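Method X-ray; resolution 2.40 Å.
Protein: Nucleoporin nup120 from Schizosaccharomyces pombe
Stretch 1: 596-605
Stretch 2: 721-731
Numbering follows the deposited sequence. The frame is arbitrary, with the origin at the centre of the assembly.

Stretch 1 596-605: IRYSLRELVQ
Stretch 2, residues 721-731: LFLSLLEDWRL

Two helices of one chain, 596-605 and 721-731, cross steeply in an apolar, knob-into-hole contact built round Trp729, with no direct hydrogen bond between them. Their N-to-C directions differ by 107° (signed crossing angle -107°), the axes approach to 10.0 Å, and the nearest CA pair is Val604 CA to Arg730 CA at 6.5 Å. Backbones are helical throughout, near -63/-42, until Val604 (-95/-7) and Gln605 (-102/-24) loosen the first helix and its last hydrogen bonds turn weak.

Trp729 (chi1 t, chi2 88°) points toward the first helix and sits among Arg597, Leu600, Arg601 and Val604, the i, i+3, i+4, i+7 pattern of a classic hole. Leu600 (m, t) covers one ring face: its CB lies 3.6 Å from the centroid of the Trp729 six-membered ring, 6° off the normal, a CH-pi contact, while its CD1 reaches Trp729 CE2 at 3.6 Å. The ring penetrates to the backbone, with CH2 of Trp729 3.3 Å from Arg597 O. Arg597 O remains paired within its own helix, accepting from Arg601 N at 2.8 Å.

Val604 (m) spreads its methyls: CG2 meets the Trp729 ring edge at CZ3 (4.1 Å) and Arg730 CG (3.9 Å), whereas CG1 packs on Leu726 CD2 (3.9 Å). Leu726 (m, t) leaves its backbone sideways, yet its CD2 reaches Leu603 CD2 at 3.8 Å and Leu600 CD2 at 4.0 Å. Leu603 (chi1 -133°, between wells; chi2 p) also brings CD2 to the Phe722 ring edge, 4.1 Å from CZ.

Arg730 (t, t, p) donates NE to Glu727 OE2 at 2.8 Å in a salt bridge within its helix, and one water links the helices, donating to Val604 O and accepting from Arg730 NH1, each at 3.0 Å.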

# COMPACT_ATOMS: atom_id res chain seq x y z
N ILE A 596 -12.30 -14.89 6.83
CA ILE A 596 -12.56 -15.56 5.57
C ILE A 596 -11.39 -15.38 4.59
O ILE A 596 -10.94 -16.35 3.95
CB ILE A 596 -13.90 -15.08 4.97
CG1 ILE A 596 -15.06 -15.77 5.70
CG2 ILE A 596 -13.97 -15.36 3.48
CD1 ILE A 596 -16.42 -15.17 5.41
N ARG A 597 -10.87 -14.16 4.51
CA ARG A 597 -9.77 -13.88 3.60
C ARG A 597 -8.47 -14.58 4.02
O ARG A 597 -7.68 -15.00 3.18
CB ARG A 597 -9.59 -12.38 3.42
CG ARG A 597 -10.81 -11.75 2.77
CD ARG A 597 -10.73 -10.24 2.66
NE ARG A 597 -11.88 -9.76 1.89
CZ ARG A 597 -12.44 -8.56 2.01
NH1 ARG A 597 -11.98 -7.68 2.87
NH2 ARG A 597 -13.49 -8.26 1.25
N TYR A 598 -8.29 -14.74 5.33
CA TYR A 598 -7.19 -15.52 5.87
C TYR A 598 -7.32 -17.01 5.51
O TYR A 598 -6.34 -17.65 5.17
CB TYR A 598 -7.10 -15.34 7.40
CG TYR A 598 -6.10 -16.27 8.05
CD1 TYR A 598 -6.45 -17.58 8.37
CD2 TYR A 598 -4.79 -15.84 8.33
CE1 TYR A 598 -5.53 -18.44 8.96
CE2 TYR A 598 -3.87 -16.69 8.92
CZ TYR A 598 -4.24 -17.98 9.24
OH TYR A 598 -3.34 -18.83 9.83
N SER A 599 -8.54 -17.55 5.60
CA SER A 599 -8.82 -18.91 5.13
C SER A 599 -8.60 -19.07 3.62
O SER A 599 -8.06 -20.09 3.18
CB SER A 599 -10.25 -19.32 5.46
OG SER A 599 -10.46 -19.37 6.85
N LEU A 600 -9.02 -18.08 2.84
CA LEU A 600 -8.88 -18.16 1.37
C LEU A 600 -7.42 -18.05 0.98
O LEU A 600 -6.96 -18.75 0.08
CB LEU A 600 -9.72 -17.09 0.64
CG LEU A 600 -11.24 -17.20 0.74
CD1 LEU A 600 -11.94 -15.97 0.17
CD2 LEU A 600 -11.73 -18.47 0.04
N ARG A 601 -6.70 -17.18 1.68
CA ARG A 601 -5.26 -17.04 1.53
C ARG A 601 -4.60 -18.39 1.76
O ARG A 601 -3.78 -18.85 0.96
CB ARG A 601 -4.75 -16.03 2.55
CG ARG A 601 -3.50 -15.26 2.17
CD ARG A 601 -3.18 -14.25 3.26
NE ARG A 601 -4.28 -13.30 3.45
CZ ARG A 601 -4.76 -12.90 4.63
NH1 ARG A 601 -4.25 -13.38 5.75
NH2 ARG A 601 -5.76 -12.03 4.68
N GLU A 602 -4.98 -19.04 2.86
CA GLU A 602 -4.45 -20.34 3.24
C GLU A 602 -4.77 -21.36 2.15
O GLU A 602 -3.92 -22.15 1.74
CB GLU A 602 -5.07 -20.75 4.57
CG GLU A 602 -4.22 -21.64 5.46
CD GLU A 602 -4.80 -21.77 6.86
OE1 GLU A 602 -4.04 -21.59 7.84
OE2 GLU A 602 -6.01 -22.04 6.99
N LEU A 603 -6.00 -21.30 1.65
CA LEU A 603 -6.46 -22.19 0.60
C LEU A 603 -5.64 -22.07 -0.69
O LEU A 603 -5.34 -23.08 -1.32
CB LEU A 603 -7.94 -21.91 0.31
CG LEU A 603 -8.90 -23.08 0.20
CD1 LEU A 603 -9.12 -23.70 1.58
CD2 LEU A 603 -10.23 -22.61 -0.38
N VAL A 604 -5.29 -20.85 -1.08
CA VAL A 604 -4.62 -20.62 -2.36
C VAL A 604 -3.10 -20.56 -2.25
O VAL A 604 -2.40 -20.47 -3.27
CB VAL A 604 -5.13 -19.35 -3.10
CG1 VAL A 604 -6.64 -19.43 -3.33
CG2 VAL A 604 -4.75 -18.07 -2.37
N GLN A 605 -2.58 -20.58 -1.03
CA GLN A 605 -1.13 -20.61 -0.82
C GLN A 605 -0.64 -22.02 -0.47
O GLN A 605 0.53 -22.34 -0.68
CB GLN A 605 -0.70 -19.61 0.25
CG GLN A 605 -1.00 -18.15 -0.11
CD GLN A 605 -0.45 -17.17 0.91
OE1 GLN A 605 0.29 -17.56 1.82
NE2 GLN A 605 -0.78 -15.90 0.76
N LEU A 721 -15.43 -24.24 -11.88
CA LEU A 721 -15.87 -22.88 -11.66
C LEU A 721 -15.30 -22.34 -10.33
O LEU A 721 -14.81 -21.22 -10.28
CB LEU A 721 -17.41 -22.80 -11.68
CG LEU A 721 -18.08 -21.47 -11.32
CD1 LEU A 721 -17.60 -20.33 -12.21
CD2 LEU A 721 -19.60 -21.60 -11.39
N PHE A 722 -15.35 -23.16 -9.28
CA PHE A 722 -14.80 -22.81 -7.98
C PHE A 722 -13.30 -22.55 -8.05
O PHE A 722 -12.82 -21.53 -7.57
CB PHE A 722 -15.13 -23.89 -6.95
CG PHE A 722 -14.46 -23.67 -5.61
CD1 PHE A 722 -14.65 -22.49 -4.90
CD2 PHE A 722 -13.65 -24.66 -5.07
CE1 PHE A 722 -14.03 -22.30 -3.68
CE2 PHE A 722 -13.04 -24.47 -3.84
CZ PHE A 722 -13.23 -23.29 -3.15
N LEU A 723 -12.56 -23.48 -8.66
CA LEU A 723 -11.10 -23.35 -8.80
C LEU A 723 -10.71 -22.08 -9.55
O LEU A 723 -9.76 -21.39 -9.17
CB LEU A 723 -10.49 -24.57 -9.49
CG LEU A 723 -10.34 -25.81 -8.60
CD1 LEU A 723 -10.04 -27.04 -9.44
CD2 LEU A 723 -9.27 -25.62 -7.53
N SER A 724 -11.46 -21.79 -10.60
CA SER A 724 -11.31 -20.59 -11.41
C SER A 724 -11.51 -19.31 -10.56
O SER A 724 -10.83 -18.32 -10.76
CB SER A 724 -12.36 -20.62 -12.53
OG SER A 724 -12.19 -19.53 -13.41
N LEU A 725 -12.47 -19.36 -9.64
CA LEU A 725 -12.74 -18.23 -8.76
C LEU A 725 -11.64 -18.04 -7.72
O LEU A 725 -11.25 -16.91 -7.42
CB LEU A 725 -14.10 -18.39 -8.08
CG LEU A 725 -15.31 -18.21 -8.99
CD1 LEU A 725 -16.54 -18.70 -8.26
CD2 LEU A 725 -15.48 -16.76 -9.42
N LEU A 726 -11.13 -19.16 -7.20
CA LEU A 726 -10.04 -19.14 -6.24
C LEU A 726 -8.80 -18.53 -6.87
O LEU A 726 -8.02 -17.83 -6.21
CB LEU A 726 -9.72 -20.55 -5.74
CG LEU A 726 -10.51 -21.13 -4.57
CD1 LEU A 726 -9.96 -22.51 -4.23
CD2 LEU A 726 -10.45 -20.22 -3.34
N GLU A 727 -8.61 -18.80 -8.16
CA GLU A 727 -7.46 -18.28 -8.87
C GLU A 727 -7.60 -16.78 -9.09
O GLU A 727 -6.64 -16.04 -8.93
CB GLU A 727 -7.25 -19.02 -10.18
CG GLU A 727 -5.89 -18.74 -10.80
CD GLU A 727 -4.75 -18.87 -9.80
OE1 GLU A 727 -4.52 -20.00 -9.29
OE2 GLU A 727 -4.07 -17.85 -9.53
N ASP A 728 -8.81 -16.35 -9.46
CA ASP A 728 -9.13 -14.94 -9.56
C ASP A 728 -8.90 -14.25 -8.20
O ASP A 728 -8.19 -13.24 -8.12
CB ASP A 728 -10.60 -14.79 -9.98
CG ASP A 728 -10.82 -15.07 -11.46
OD1 ASP A 728 -9.83 -15.23 -12.21
OD2 ASP A 728 -11.99 -15.11 -11.88
N TRP A 729 -9.48 -14.82 -7.15
CA TRP A 729 -9.34 -14.29 -5.80
C TRP A 729 -7.90 -14.07 -5.48
O TRP A 729 -7.53 -13.01 -4.97
CB TRP A 729 -9.98 -15.20 -4.76
CG TRP A 729 -10.02 -14.53 -3.41
CD1 TRP A 729 -11.03 -13.70 -2.91
CD2 TRP A 729 -8.99 -14.56 -2.36
NE1 TRP A 729 -10.71 -13.24 -1.65
CE2 TRP A 729 -9.50 -13.72 -1.26
CE3 TRP A 729 -7.74 -15.17 -2.23
CZ2 TRP A 729 -8.76 -13.51 -0.09
CZ3 TRP A 729 -7.02 -14.96 -1.04
CH2 TRP A 729 -7.52 -14.15 -0.00
N ARG A 730 -7.07 -15.07 -5.78
CA ARG A 730 -5.65 -15.01 -5.48
C ARG A 730 -4.99 -13.80 -6.11
O ARG A 730 -4.34 -13.03 -5.41
CB ARG A 730 -4.94 -16.29 -5.94
CG ARG A 730 -3.46 -16.31 -5.57
CD ARG A 730 -2.82 -17.64 -5.93
NE ARG A 730 -2.37 -17.61 -7.30
CZ ARG A 730 -1.11 -17.50 -7.69
NH1 ARG A 730 -0.11 -17.45 -6.82
NH2 ARG A 730 -0.85 -17.47 -8.99
N LEU A 731 -5.16 -13.65 -7.42
CA LEU A 731 -4.46 -12.61 -8.16
C LEU A 731 -4.95 -11.24 -7.76
O LEU A 731 -4.16 -10.31 -7.60
CB LEU A 731 -4.62 -12.81 -9.67
CG LEU A 731 -3.95 -14.07 -10.23
CD1 LEU A 731 -3.93 -14.01 -11.75
CD2 LEU A 731 -2.53 -14.21 -9.70
O HOH W 1 -0.55 -18.17 -3.91